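Putative dihydrodipicolinate synthase (Thermus thermophilus, PDB 2PCQ) belongs to the dihydrodipicolinate synthetase family of TIM-barrel proteins and probably serves as an enzyme, four copies making up its assembly. Local coordinates at residues Thr8-Gly14 / Pro251-Pro257; Pro30-Gly34 / Pro201-Arg205; Leu93-Pro97 / Leu108-Tyr112. All coordinates share one frame. Residues are numbered along the deposited sequence.

Interaction 1: Thr8-Gly14 / Pro251-Pro257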
ATOM      1  N   THR A   8     -25.185 -13.695   9.528  1.00 16.09           N
ATOM      2  CA  THR A   8     -25.592 -14.244  10.813  1.00 14.07           C
ATOM      3  C   THR A   8     -26.370 -13.133  11.510  1.00 15.08           C
ATOM      4  O   THR A   8     -25.813 -12.091  11.852  1.00 15.77           O
ATOM      5  CB  THR A   8     -24.379 -14.644  11.667  1.00 16.65           C
ATOM      6  OG1 THR A   8     -23.625 -15.645  10.973  1.00 15.60           O
ATOM      7  CG2 THR A   8     -24.838 -15.204  13.010  1.00 16.92           C
ATOM      8  N   PRO A   9     -27.679 -13.341  11.714  1.00 18.85           N
ATOM      9  CA  PRO A   9     -28.570 -12.373  12.359  1.00 15.79           C
ATOM     10  C   PRO A   9     -28.319 -12.061  13.828  1.00 18.15           C
ATOM     11  O   PRO A   9     -28.080 -12.956  14.630  1.00 17.67           O
ATOM     12  CB  PRO A   9     -29.960 -12.987  12.159  1.00 17.60           C
ATOM     13  CG  PRO A   9     -29.790 -13.888  10.967  1.00 20.99           C
ATOM     14  CD  PRO A   9     -28.443 -14.502  11.226  1.00 15.57           C
ATOM     15  N   PHE A  10     -28.382 -10.772  14.151  1.00 17.37           N
ATOM     16  CA  PHE A  10     -28.249 -10.262  15.516  1.00 20.39           C
ATOM     17  C   PHE A  10     -29.422  -9.285  15.617  1.00 20.59           C
ATOM     18  O   PHE A  10     -29.820  -8.710  14.603  1.00 19.11           O
ATOM     19  CB  PHE A  10     -26.957  -9.448  15.705  1.00 18.28           C
ATOM     20  CG  PHE A  10     -25.692 -10.252  15.595  1.00 17.77           C
ATOM     21  CD1 PHE A  10     -25.301 -11.109  16.620  1.00 15.88           C
ATOM     22  CD2 PHE A  10     -24.885 -10.148  14.460  1.00 15.77           C
ATOM     23  CE1 PHE A  10     -24.123 -11.853  16.521  1.00 19.54           C
ATOM     24  CE2 PHE A  10     -23.710 -10.883  14.348  1.00 17.01           C
ATOM     25  CZ  PHE A  10     -23.325 -11.741  15.380  1.00 17.05           C
ATOM     26  N   ASP A  11     -29.995  -9.104  16.804  1.00 22.95           N
ATOM     27  CA  ASP A  11     -31.065  -8.120  16.925  1.00 24.34           C
ATOM     28  C   ASP A  11     -30.336  -6.783  17.023  1.00 24.44           C
ATOM     29  O   ASP A  11     -29.108  -6.750  16.950  1.00 21.08           O
ATOM     30  CB  ASP A  11     -31.936  -8.355  18.170  1.00 26.10           C
ATOM     31  CG  ASP A  11     -31.132  -8.419  19.457  1.00 32.25           C
ATOM     32  OD1 ASP A  11     -30.130  -7.683  19.592  1.00 29.35           O
ATOM     33  OD2 ASP A  11     -31.525  -9.202  20.347  1.00 31.93           O
ATOM     34  N   ARG A  12     -31.074  -5.688  17.184  1.00 26.80           N
ATOM     35  CA  ARG A  12     -30.455  -4.367  17.273  1.00 27.29           C
ATOM     36  C   ARG A  12     -29.466  -4.209  18.428  1.00 29.58           C
ATOM     37  O   ARG A  12     -28.543  -3.396  18.347  1.00 30.55           O
ATOM     38  CB  ARG A  12     -31.531  -3.282  17.371  1.00 31.59           C
ATOM     39  CG  ARG A  12     -32.181  -2.931  16.040  1.00 35.30           C
ATOM     40  CD  ARG A  12     -33.304  -1.922  16.224  1.00 36.32           C
ATOM     41  NE  ARG A  12     -33.925  -1.544  14.959  1.00 37.23           N
ATOM     42  CZ  ARG A  12     -33.341  -0.788  14.035  1.00 35.25           C
ATOM     43  NH1 ARG A  12     -32.116  -0.322  14.225  1.00 37.09           N
ATOM     44  NH2 ARG A  12     -33.987  -0.499  12.917  1.00 36.48           N
ATOM     45  N   GLU A  13     -29.655  -4.981  19.495  1.00 27.40           N
ATOM     46  CA  GLU A  13     -28.761  -4.901  20.649  1.00 32.08           C
ATOM     47  C   GLU A  13     -27.508  -5.763  20.485  1.00 31.07           C
ATOM     48  O   GLU A  13     -26.606  -5.724  21.324  1.00 30.22           O
ATOM     49  CB  GLU A  13     -29.499  -5.305  21.928  1.00 35.55           C
ATOM     50  CG  GLU A  13     -30.542  -4.300  22.403  1.00 43.92           C
ATOM     51  CD  GLU A  13     -31.689  -4.129  21.423  1.00 52.48           C
ATOM     52  OE1 GLU A  13     -32.334  -5.143  21.075  1.00 48.83           O
ATOM     53  OE2 GLU A  13     -31.949  -2.980  21.005  1.00 57.30           O
ATOM     54  N   GLY A  14     -27.457  -6.546  19.413  1.00 26.06           N
ATOM     55  CA  GLY A  14     -26.290  -7.377  19.175  1.00 20.31           C
ATOM     56  C   GLY A  14     -26.402  -8.806  19.661  1.00 20.39           C
ATOM     57  O   GLY A  14     -25.410  -9.530  19.687  1.00 20.54           O
ATOM     58  N   PRO A 251     -35.390 -12.371   7.525  1.00 21.82           N
ATOM     59  CA  PRO A 251     -34.847 -12.100   8.862  1.00 21.66           C
ATOM     60  C   PRO A 251     -33.316 -12.067   8.974  1.00 22.46           C
ATOM     61  O   PRO A 251     -32.732 -12.826   9.749  1.00 21.40           O
ATOM     62  CB  PRO A 251     -35.460 -13.220   9.700  1.00 18.54           C
ATOM     63  CG  PRO A 251     -35.423 -14.373   8.753  1.00 17.54           C
ATOM     64  CD  PRO A 251     -35.923 -13.746   7.450  1.00 22.10           C
ATOM     65  N   ALA A 252     -32.676 -11.177   8.222  1.00 19.98           N
ATOM     66  CA  ALA A 252     -31.220 -11.064   8.241  1.00 18.20           C
ATOM     67  C   ALA A 252     -30.685 -10.379   9.495  1.00 19.85           C
ATOM     68  O   ALA A 252     -29.506 -10.501   9.823  1.00 20.08           O
ATOM     69  CB  ALA A 252     -30.743 -10.316   7.004  1.00 15.75           C
ATOM     70  N   GLY A 253     -31.546  -9.653  10.199  1.00 19.55           N
ATOM     71  CA  GLY A 253     -31.096  -8.976  11.399  1.00 18.67           C
ATOM     72  C   GLY A 253     -30.198  -7.779  11.115  1.00 20.63           C
ATOM     73  O   GLY A 253     -30.219  -7.218  10.016  1.00 19.26           O
ATOM     74  N   TYR A 254     -29.394  -7.402  12.107  1.00 14.77           N
ATOM     75  CA  TYR A 254     -28.510  -6.244  11.998  1.00 17.09           C
ATOM     76  C   TYR A 254     -27.059  -6.571  12.312  1.00 17.57           C
ATOM     77  O   TYR A 254     -26.764  -7.562  12.981  1.00 16.82           O
ATOM     78  CB  TYR A 254     -28.977  -5.159  12.971  1.00 17.87           C
ATOM     79  CG  TYR A 254     -30.432  -4.799  12.814  1.00 20.66           C
ATOM     80  CD1 TYR A 254     -30.819  -3.696  12.059  1.00 19.16           C
ATOM     81  CD2 TYR A 254     -31.427  -5.593  13.384  1.00 21.00           C
ATOM     82  CE1 TYR A 254     -32.164  -3.391  11.872  1.00 25.25           C
ATOM     83  CE2 TYR A 254     -32.770  -5.302  13.203  1.00 23.18           C
ATOM     84  CZ  TYR A 254     -33.132  -4.202  12.446  1.00 24.97           C
ATOM     85  OH  TYR A 254     -34.464  -3.919  12.261  1.00 26.16           O
ATOM     86  N   PRO A 255     -26.127  -5.736  11.827  1.00 15.92           N
ATOM     87  CA  PRO A 255     -24.705  -5.970  12.095  1.00 17.22           C
ATOM     88  C   PRO A 255     -24.504  -5.810  13.602  1.00 17.62           C
ATOM     89  O   PRO A 255     -25.217  -5.037  14.244  1.00 17.53           O
ATOM     90  CB  PRO A 255     -24.016  -4.857  11.306  1.00 14.33           C
ATOM     91  CG  PRO A 255     -24.966  -4.610  10.167  1.00 17.69           C
ATOM     92  CD  PRO A 255     -26.306  -4.639  10.862  1.00 15.92           C
ATOM     93  N   ARG A 256     -23.544  -6.523  14.172  1.00 18.73           N
ATOM     94  CA  ARG A 256     -23.321  -6.414  15.607  1.00 19.74           C
ATOM     95  C   ARG A 256     -22.671  -5.072  15.943  1.00 19.14           C
ATOM     96  O   ARG A 256     -21.721  -4.660  15.281  1.00 18.32           O
ATOM     97  CB  ARG A 256     -22.444  -7.572  16.097  1.00 18.24           C
ATOM     98  CG  ARG A 256     -22.711  -7.945  17.542  1.00 16.08           C
ATOM     99  CD  ARG A 256     -22.047  -9.257  17.958  1.00 18.19           C
ATOM    100  NE  ARG A 256     -22.808  -9.862  19.048  1.00 17.49           N
ATOM    101  CZ  ARG A 256     -22.441 -10.930  19.750  1.00 18.63           C
ATOM    102  NH1 ARG A 256     -21.297 -11.552  19.500  1.00 15.64           N
ATOM    103  NH2 ARG A 256     -23.242 -11.385  20.705  1.00 18.53           N
ATOM    104  N   PRO A 257     -23.194  -4.361  16.965  1.00 19.70           N
ATOM    105  CA  PRO A 257     -22.621  -3.064  17.345  1.00 17.21           C
ATOM    106  C   PRO A 257     -21.119  -3.231  17.545  1.00 18.45           C
ATOM    107  O   PRO A 257     -20.666  -4.291  17.978  1.00 16.60           O
ATOM    108  CB  PRO A 257     -23.348  -2.734  18.646  1.00 18.14           C
ATOM    109  CG  PRO A 257     -24.703  -3.360  18.428  1.00 19.87           C
ATOM    110  CD  PRO A 257     -24.337  -4.704  17.829  1.00 16.21           C
TER
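This is a loop-to-loop contact, held by a backbone hydrogen bond and by two arginines that pair with aromatic rings, between the first beta-alpha loop of the barrel and the loop after helix 216-247. One backbone bond fixes the pairing: Tyr254 N donates to Phe10 O at 2.8 Å. Gly253 precedes it with positive phi, and a side chain there would collide with Phe10 O and Pro9 CA. In this (beta/alpha)8 barrel, 8-14 leads from strand 2-6 to helix 18-28, so 251-257 lies across the start of the chain's first crossover. Asp11 to Gly14 form a type I beta turn, closed by Gly14 N to Asp11 O at 3.0 Å; glycine suits the last place because at its backbone angles a CB would jam against the preceding carbonyl O and strike Pro257 CD. Arg256, extended, reaches the carbonyl at the end of the turn, NE donating to Gly14 O at 2.7 Å, and lays its CD over a face of the Phe10 ring, a CH-pi contact 3.9 Å from the centroid. Its NH2 also salt-bridges Glu51. The aliphatic stem of exposed Arg12 covers a face of Tyr254, with CG 3.8 Å from the ring centroid. Pro257 packs against Leu74 of the second subunit.

Interaction 2: Pro30-Gly34 / Pro201-Arg205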
ATOM      1  N   PRO A  30     -33.084 -23.282  -0.879  1.00 17.44           N
ATOM      2  CA  PRO A  30     -33.758 -23.869  -2.046  1.00 16.32           C
ATOM      3  C   PRO A  30     -33.370 -23.216  -3.372  1.00 18.94           C
ATOM      4  O   PRO A  30     -33.414 -23.847  -4.432  1.00 20.22           O
ATOM      5  CB  PRO A  30     -35.238 -23.661  -1.730  1.00 17.98           C
ATOM      6  CG  PRO A  30     -35.268 -23.730  -0.232  1.00 19.82           C
ATOM      7  CD  PRO A  30     -34.071 -22.881   0.140  1.00 18.55           C
ATOM      8  N   LEU A  31     -32.986 -21.948  -3.301  1.00 17.77           N
ATOM      9  CA  LEU A  31     -32.622 -21.180  -4.485  1.00 16.20           C
ATOM     10  C   LEU A  31     -31.178 -21.341  -4.940  1.00 15.90           C
ATOM     11  O   LEU A  31     -30.812 -20.858  -6.014  1.00 17.69           O
ATOM     12  CB  LEU A  31     -32.901 -19.700  -4.224  1.00 16.61           C
ATOM     13  CG  LEU A  31     -34.366 -19.333  -3.971  1.00 16.66           C
ATOM     14  CD1 LEU A  31     -34.467 -17.958  -3.333  1.00 13.45           C
ATOM     15  CD2 LEU A  31     -35.120 -19.374  -5.293  1.00 18.85           C
ATOM     16  N   VAL A  32     -30.365 -22.024  -4.137  1.00 16.87           N
ATOM     17  CA  VAL A  32     -28.949 -22.202  -4.451  1.00 17.47           C
ATOM     18  C   VAL A  32     -28.463 -23.647  -4.345  1.00 18.27           C
ATOM     19  O   VAL A  32     -29.188 -24.526  -3.887  1.00 20.16           O
ATOM     20  CB  VAL A  32     -28.082 -21.322  -3.516  1.00 17.81           C
ATOM     21  CG1 VAL A  32     -28.375 -19.848  -3.769  1.00 13.40           C
ATOM     22  CG2 VAL A  32     -28.387 -21.663  -2.057  1.00 13.02           C
ATOM     23  N   ASP A  33     -27.221 -23.883  -4.761  1.00 15.56           N
ATOM     24  CA  ASP A  33     -26.634 -25.220  -4.720  1.00 19.22           C
ATOM     25  C   ASP A  33     -26.213 -25.641  -3.316  1.00 19.26           C
ATOM     26  O   ASP A  33     -26.079 -26.830  -3.028  1.00 19.26           O
ATOM     27  CB  ASP A  33     -25.425 -25.286  -5.653  1.00 19.14           C
ATOM     28  CG  ASP A  33     -25.812 -25.166  -7.112  1.00 22.68           C
ATOM     29  OD1 ASP A  33     -26.407 -26.126  -7.643  1.00 23.38           O
ATOM     30  OD2 ASP A  33     -25.533 -24.111  -7.721  1.00 20.63           O
ATOM     31  N   GLY A  34     -25.997 -24.657  -2.451  1.00 16.44           N
ATOM     32  CA  GLY A  34     -25.587 -24.938  -1.091  1.00 18.41           C
ATOM     33  C   GLY A  34     -25.342 -23.635  -0.361  1.00 18.87           C
ATOM     34  O   GLY A  34     -25.416 -22.563  -0.958  1.00 20.98           O
ATOM     35  N   PRO A 201     -29.917 -14.989  -6.395  1.00 13.73           N
ATOM     36  CA  PRO A 201     -29.321 -16.307  -6.651  1.00 15.18           C
ATOM     37  C   PRO A 201     -29.616 -16.902  -8.027  1.00 17.87           C
ATOM     38  O   PRO A 201     -28.744 -17.522  -8.638  1.00 18.18           O
ATOM     39  CB  PRO A 201     -29.865 -17.167  -5.508  1.00 14.90           C
ATOM     40  CG  PRO A 201     -31.173 -16.492  -5.156  1.00 15.95           C
ATOM     41  CD  PRO A 201     -30.805 -15.031  -5.219  1.00 12.72           C
ATOM     42  N   ARG A 202     -30.838 -16.717  -8.519  1.00 18.58           N
ATOM     43  CA  ARG A 202     -31.202 -17.253  -9.827  1.00 17.76           C
ATOM     44  C   ARG A 202     -30.482 -16.531 -10.964  1.00 14.67           C
ATOM     45  O   ARG A 202     -30.188 -17.131 -11.993  1.00 16.00           O
ATOM     46  CB  ARG A 202     -32.727 -17.189 -10.033  1.00 16.76           C
ATOM     47  CG  ARG A 202     -33.501 -18.228  -9.209  1.00 16.43           C
ATOM     48  CD  ARG A 202     -35.023 -18.138  -9.396  1.00 18.92           C
ATOM     49  NE  ARG A 202     -35.541 -16.834  -8.991  1.00 18.76           N
ATOM     50  CZ  ARG A 202     -35.772 -15.825  -9.824  1.00 22.58           C
ATOM     51  NH1 ARG A 202     -35.545 -15.964 -11.125  1.00 17.99           N
ATOM     52  NH2 ARG A 202     -36.204 -14.664  -9.351  1.00 20.80           N
ATOM     53  N   ALA A 203     -30.175 -15.251 -10.775  1.00 14.91           N
ATOM     54  CA  ALA A 203     -29.493 -14.489 -11.817  1.00 12.34           C
ATOM     55  C   ALA A 203     -28.057 -14.963 -12.015  1.00 14.78           C
ATOM     56  O   ALA A 203     -27.613 -15.172 -13.145  1.00 15.93           O
ATOM     57  CB  ALA A 203     -29.514 -13.007 -11.479  1.00 14.82           C
ATOM     58  N   TYR A 204     -27.325 -15.135 -10.918  1.00 13.28           N
ATOM     59  CA  TYR A 204     -25.945 -15.591 -11.017  1.00 13.03           C
ATOM     60  C   TYR A 204     -25.891 -17.018 -11.550  1.00 15.51           C
ATOM     61  O   TYR A 204     -24.948 -17.394 -12.240  1.00 15.11           O
ATOM     62  CB  TYR A 204     -25.253 -15.460  -9.656  1.00 12.54           C
ATOM     63  CG  TYR A 204     -24.924 -14.013  -9.344  1.00 14.27           C
ATOM     64  CD1 TYR A 204     -23.854 -13.373  -9.974  1.00 12.50           C
ATOM     65  CD2 TYR A 204     -25.737 -13.257  -8.498  1.00 14.96           C
ATOM     66  CE1 TYR A 204     -23.605 -12.015  -9.775  1.00 11.54           C
ATOM     67  CE2 TYR A 204     -25.498 -11.897  -8.295  1.00 13.06           C
ATOM     68  CZ  TYR A 204     -24.433 -11.284  -8.938  1.00  9.96           C
ATOM     69  OH  TYR A 204     -24.201  -9.944  -8.753  1.00 14.02           O
ATOM     70  N   ARG A 205     -26.917 -17.804 -11.243  1.00 14.73           N
ATOM     71  CA  ARG A 205     -27.002 -19.181 -11.729  1.00 13.24           C
ATOM     72  C   ARG A 205     -27.178 -19.143 -13.253  1.00 15.34           C
ATOM     73  O   ARG A 205     -26.551 -19.907 -13.991  1.00 16.02           O
ATOM     74  CB  ARG A 205     -28.208 -19.884 -11.098  1.00 17.00           C
ATOM     75  CG  ARG A 205     -28.508 -21.259 -11.677  1.00 19.25           C
ATOM     76  CD  ARG A 205     -27.553 -22.293 -11.109  1.00 33.35           C
ATOM     77  NE  ARG A 205     -26.694 -22.884 -12.120  1.00 28.04           N
ATOM     78  CZ  ARG A 205     -25.757 -23.791 -11.861  1.00 27.02           C
ATOM     79  NH1 ARG A 205     -25.558 -24.208 -10.617  1.00 23.87           N
ATOM     80  NH2 ARG A 205     -25.025 -24.286 -12.850  1.00 29.20           N
TER
HETATM   81  O   HOH W   1     -28.592 -20.224  -7.540  1.00 22.44           O
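Pro201 and Leu31 carry most of the buried surface where the turn that leads into strand 36-37 meets the first turn of helix 201-212, the helix that follows the last barrel strand, 191-193. In an eight-stranded beta/alpha barrel the outer helices form a closed ring, so this contact brings together the beginning and the end of the chain's circuit. Pro201 suits the start of a helix, where the missing amide hydrogen costs no helical bond, and its ring makes a compact apolar face. Leu31 points its CB toward that ring, with Leu31 CB 3.8 Å from Pro201 CG, and extends to the aliphatic part of Arg202, where Leu31 CD2 lies 4.3 Å from Arg202 CD. Val32, a smaller branched residue that also touches Pro4 of strand 2-6, comes closer still, with its CG1 3.5 Å from Pro201 CB. One helical turn on, Arg205 N bonds to Pro201 O at 3.2 Å, which puts the Arg205 side chain on the same side of the helix as Pro201. Next come Asp33 and Arg205: Arg205 NH1 reaches Asp33 OD2 at 2.9 Å in a salt bridge whose hydrogen bond is weak in angle. Each charge has a second partner: Asp33 OD2 accepts from Ile2 N, and Arg205 NH2 pairs with Asp209. Between the apolar patch and the salt bridge a water donates to Leu31 O and Pro201 O, at 2.8 and 2.9 Å. The patch thus needs no polar partner, whereas two carbonyls, unable to bond each other, share a water.

Interaction 3: Leu93-Pro97 / Leu108-Tyr112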
ATOM      1  N   LEU A  93     -13.795 -23.594   5.026  1.00 12.74           N
ATOM      2  CA  LEU A  93     -13.280 -22.531   4.177  1.00 14.69           C
ATOM      3  C   LEU A  93     -12.447 -21.767   5.195  1.00 13.99           C
ATOM      4  O   LEU A  93     -12.965 -20.931   5.932  1.00 16.95           O
ATOM      5  CB  LEU A  93     -14.417 -21.664   3.625  1.00 16.77           C
ATOM      6  CG  LEU A  93     -14.498 -21.640   2.093  1.00 21.80           C
ATOM      7  CD1 LEU A  93     -15.686 -20.806   1.636  1.00 21.28           C
ATOM      8  CD2 LEU A  93     -13.211 -21.075   1.530  1.00 20.70           C
ATOM      9  N   ALA A  94     -11.159 -22.084   5.254  1.00 13.33           N
ATOM     10  CA  ALA A  94     -10.273 -21.476   6.238  1.00 13.79           C
ATOM     11  C   ALA A  94      -9.342 -20.379   5.740  1.00 12.68           C
ATOM     12  O   ALA A  94      -8.685 -20.520   4.714  1.00 14.48           O
ATOM     13  CB  ALA A  94      -9.449 -22.570   6.919  1.00 14.66           C
ATOM     14  N   THR A  95      -9.287 -19.294   6.505  1.00 11.81           N
ATOM     15  CA  THR A  95      -8.434 -18.150   6.207  1.00 11.43           C
ATOM     16  C   THR A  95      -7.118 -18.325   6.968  1.00 15.07           C
ATOM     17  O   THR A  95      -7.049 -19.078   7.938  1.00 16.80           O
ATOM     18  CB  THR A  95      -9.079 -16.840   6.696  1.00 14.96           C
ATOM     19  OG1 THR A  95      -9.419 -16.978   8.081  1.00 14.81           O
ATOM     20  CG2 THR A  95     -10.339 -16.517   5.900  1.00 14.60           C
ATOM     21  N   PRO A  96      -6.054 -17.629   6.538  1.00 15.94           N
ATOM     22  CA  PRO A  96      -4.764 -17.744   7.227  1.00 14.47           C
ATOM     23  C   PRO A  96      -4.782 -16.950   8.534  1.00 18.77           C
ATOM     24  O   PRO A  96      -5.602 -16.047   8.704  1.00 13.86           O
ATOM     25  CB  PRO A  96      -3.779 -17.113   6.236  1.00 12.95           C
ATOM     26  CG  PRO A  96      -4.493 -17.170   4.911  1.00 21.96           C
ATOM     27  CD  PRO A  96      -5.914 -16.867   5.288  1.00 15.53           C
ATOM     28  N   PRO A  97      -3.900 -17.297   9.487  1.00 18.34           N
ATOM     29  CA  PRO A  97      -3.879 -16.543  10.746  1.00 16.24           C
ATOM     30  C   PRO A  97      -3.606 -15.089  10.329  1.00 16.56           C
ATOM     31  O   PRO A  97      -2.947 -14.864   9.317  1.00 16.44           O
ATOM     32  CB  PRO A  97      -2.709 -17.170  11.498  1.00 14.21           C
ATOM     33  CG  PRO A  97      -2.785 -18.607  11.063  1.00 17.23           C
ATOM     34  CD  PRO A  97      -3.029 -18.485   9.566  1.00 15.55           C
ATOM     35  N   LEU A 108       2.332 -21.186   7.924  1.00 18.35           N
ATOM     36  CA  LEU A 108       1.131 -21.094   7.098  1.00 18.16           C
ATOM     37  C   LEU A 108       0.775 -22.479   6.579  1.00 19.05           C
ATOM     38  O   LEU A 108      -0.384 -22.895   6.627  1.00 17.72           O
ATOM     39  CB  LEU A 108       1.358 -20.159   5.906  1.00 16.58           C
ATOM     40  CG  LEU A 108       0.187 -20.049   4.920  1.00 23.12           C
ATOM     41  CD1 LEU A 108      -1.003 -19.389   5.597  1.00 15.48           C
ATOM     42  CD2 LEU A 108       0.614 -19.243   3.714  1.00 30.27           C
ATOM     43  N   LEU A 109       1.782 -23.186   6.071  1.00 18.97           N
ATOM     44  CA  LEU A 109       1.579 -24.530   5.546  1.00 19.63           C
ATOM     45  C   LEU A 109       1.229 -25.477   6.689  1.00 20.62           C
ATOM     46  O   LEU A 109       0.360 -26.334   6.544  1.00 19.68           O
ATOM     47  CB  LEU A 109       2.845 -25.019   4.827  1.00 21.62           C
ATOM     48  CG  LEU A 109       3.327 -24.145   3.664  1.00 24.77           C
ATOM     49  CD1 LEU A 109       4.611 -24.719   3.084  1.00 24.34           C
ATOM     50  CD2 LEU A 109       2.242 -24.069   2.597  1.00 24.79           C
ATOM     51  N   ARG A 110       1.904 -25.317   7.824  1.00 17.98           N
ATOM     52  CA  ARG A 110       1.633 -26.166   8.979  1.00 18.73           C
ATOM     53  C   ARG A 110       0.186 -26.007   9.426  1.00 19.90           C
ATOM     54  O   ARG A 110      -0.458 -26.977   9.826  1.00 18.78           O
ATOM     55  CB  ARG A 110       2.563 -25.820  10.149  1.00 18.49           C
ATOM     56  CG  ARG A 110       4.034 -26.124   9.899  1.00 22.00           C
ATOM     57  CD  ARG A 110       4.810 -26.193  11.212  1.00 21.77           C
ATOM     58  NE  ARG A 110       4.909 -24.904  11.897  1.00 24.17           N
ATOM     59  CZ  ARG A 110       5.774 -23.946  11.576  1.00 23.17           C
ATOM     60  NH1 ARG A 110       6.623 -24.124  10.573  1.00 23.59           N
ATOM     61  NH2 ARG A 110       5.794 -22.810  12.265  1.00 19.83           N
ATOM     62  N   TYR A 111      -0.321 -24.780   9.357  1.00 14.88           N
ATOM     63  CA  TYR A 111      -1.693 -24.495   9.763  1.00 16.20           C
ATOM     64  C   TYR A 111      -2.691 -25.278   8.906  1.00 16.26           C
ATOM     65  O   TYR A 111      -3.512 -26.034   9.422  1.00 16.78           O
ATOM     66  CB  TYR A 111      -1.974 -22.993   9.638  1.00 14.26           C
ATOM     67  CG  TYR A 111      -3.332 -22.563  10.151  1.00 17.09           C
ATOM     68  CD1 TYR A 111      -3.644 -22.626  11.511  1.00 18.19           C
ATOM     69  CD2 TYR A 111      -4.313 -22.102   9.273  1.00 16.43           C
ATOM     70  CE1 TYR A 111      -4.898 -22.237  11.984  1.00 19.15           C
ATOM     71  CE2 TYR A 111      -5.570 -21.712   9.735  1.00 15.76           C
ATOM     72  CZ  TYR A 111      -5.855 -21.783  11.087  1.00 17.35           C
ATOM     73  OH  TYR A 111      -7.095 -21.401  11.537  1.00 14.88           O
ATOM     74  N   TYR A 112      -2.608 -25.098   7.595  1.00 17.81           N
ATOM     75  CA  TYR A 112      -3.511 -25.773   6.676  1.00 19.19           C
ATOM     76  C   TYR A 112      -3.359 -27.293   6.656  1.00 20.20           C
ATOM     77  O   TYR A 112      -4.346 -28.012   6.528  1.00 19.21           O
ATOM     78  CB  TYR A 112      -3.332 -25.213   5.264  1.00 14.84           C
ATOM     79  CG  TYR A 112      -3.997 -23.869   5.065  1.00 17.00           C
ATOM     80  CD1 TYR A 112      -3.245 -22.727   4.782  1.00 18.59           C
ATOM     81  CD2 TYR A 112      -5.382 -23.737   5.162  1.00 16.35           C
ATOM     82  CE1 TYR A 112      -3.860 -21.487   4.597  1.00 19.25           C
ATOM     83  CE2 TYR A 112      -6.005 -22.505   4.979  1.00 17.80           C
ATOM     84  CZ  TYR A 112      -5.240 -21.386   4.696  1.00 16.63           C
ATOM     85  OH  TYR A 112      -5.856 -20.174   4.492  1.00 15.79           O
TER
HETATM   86  O   HOH W   2      -8.627 -19.834  10.069  1.00 13.90           O
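Proline rings and aromatic rings form the apolar centre of this buried contact, which lies within one beta-alpha-beta unit of the barrel: strand 91-94, helix 107-118 and strand 121-125. The chain leaves the strand through Pro96 and Pro97, rigid residues that need no amide partner, and both lie against the helix that follows. Pro97 covers a face of Tyr111, its CG 4.0 Å from the ring centroid and nearly on the ring normal, a CH-pi contact. Pro96 CB meets Leu108 CD1 at 3.6 Å, the leucine reaching across from one turn earlier in the helix. Ala94 directs its CB toward the helix; this small side chain lets Tyr112 come near, with Ala94 CB 4.0 Å from Tyr112 CE2. Farther out, Leu74 and Ala77 of helix 74-87 border Tyr111, Leu142 of helix 136-142 touches Tyr112, and Tyr259 of the second subunit packs on Pro97. Tyrosine suits both aromatic places because each ring packs while its hydroxyl serves the polar edge. A water lies 2.8 Å from Thr95 O and 2.6 Å from Tyr111 OH, linking the two. Tyr112 OH donates to Ala94 O at 2.9 Å.

How the interactions relate
From the N terminus, the chain leaves strand 2-6 through 8-14, the first half of interaction 1, whose partner comes only after helix 216-247; this contact therefore closes the longest loop of the three. Within it, 30-34 meets 201-205, so interaction 2 closes a second loop that holds strands 36-37 to 191-193. Innermost is interaction 3, whose segments stand 11 residues apart. The three are nested and none cross. Interaction 3 is local to the fourth strand and its helix, interaction 2 joins the two ends of the barrel circuit, and interaction 1 ties the first beta-alpha loop to the region beyond the barrel strands. Interactions 1 and 3 both touch the second subunit.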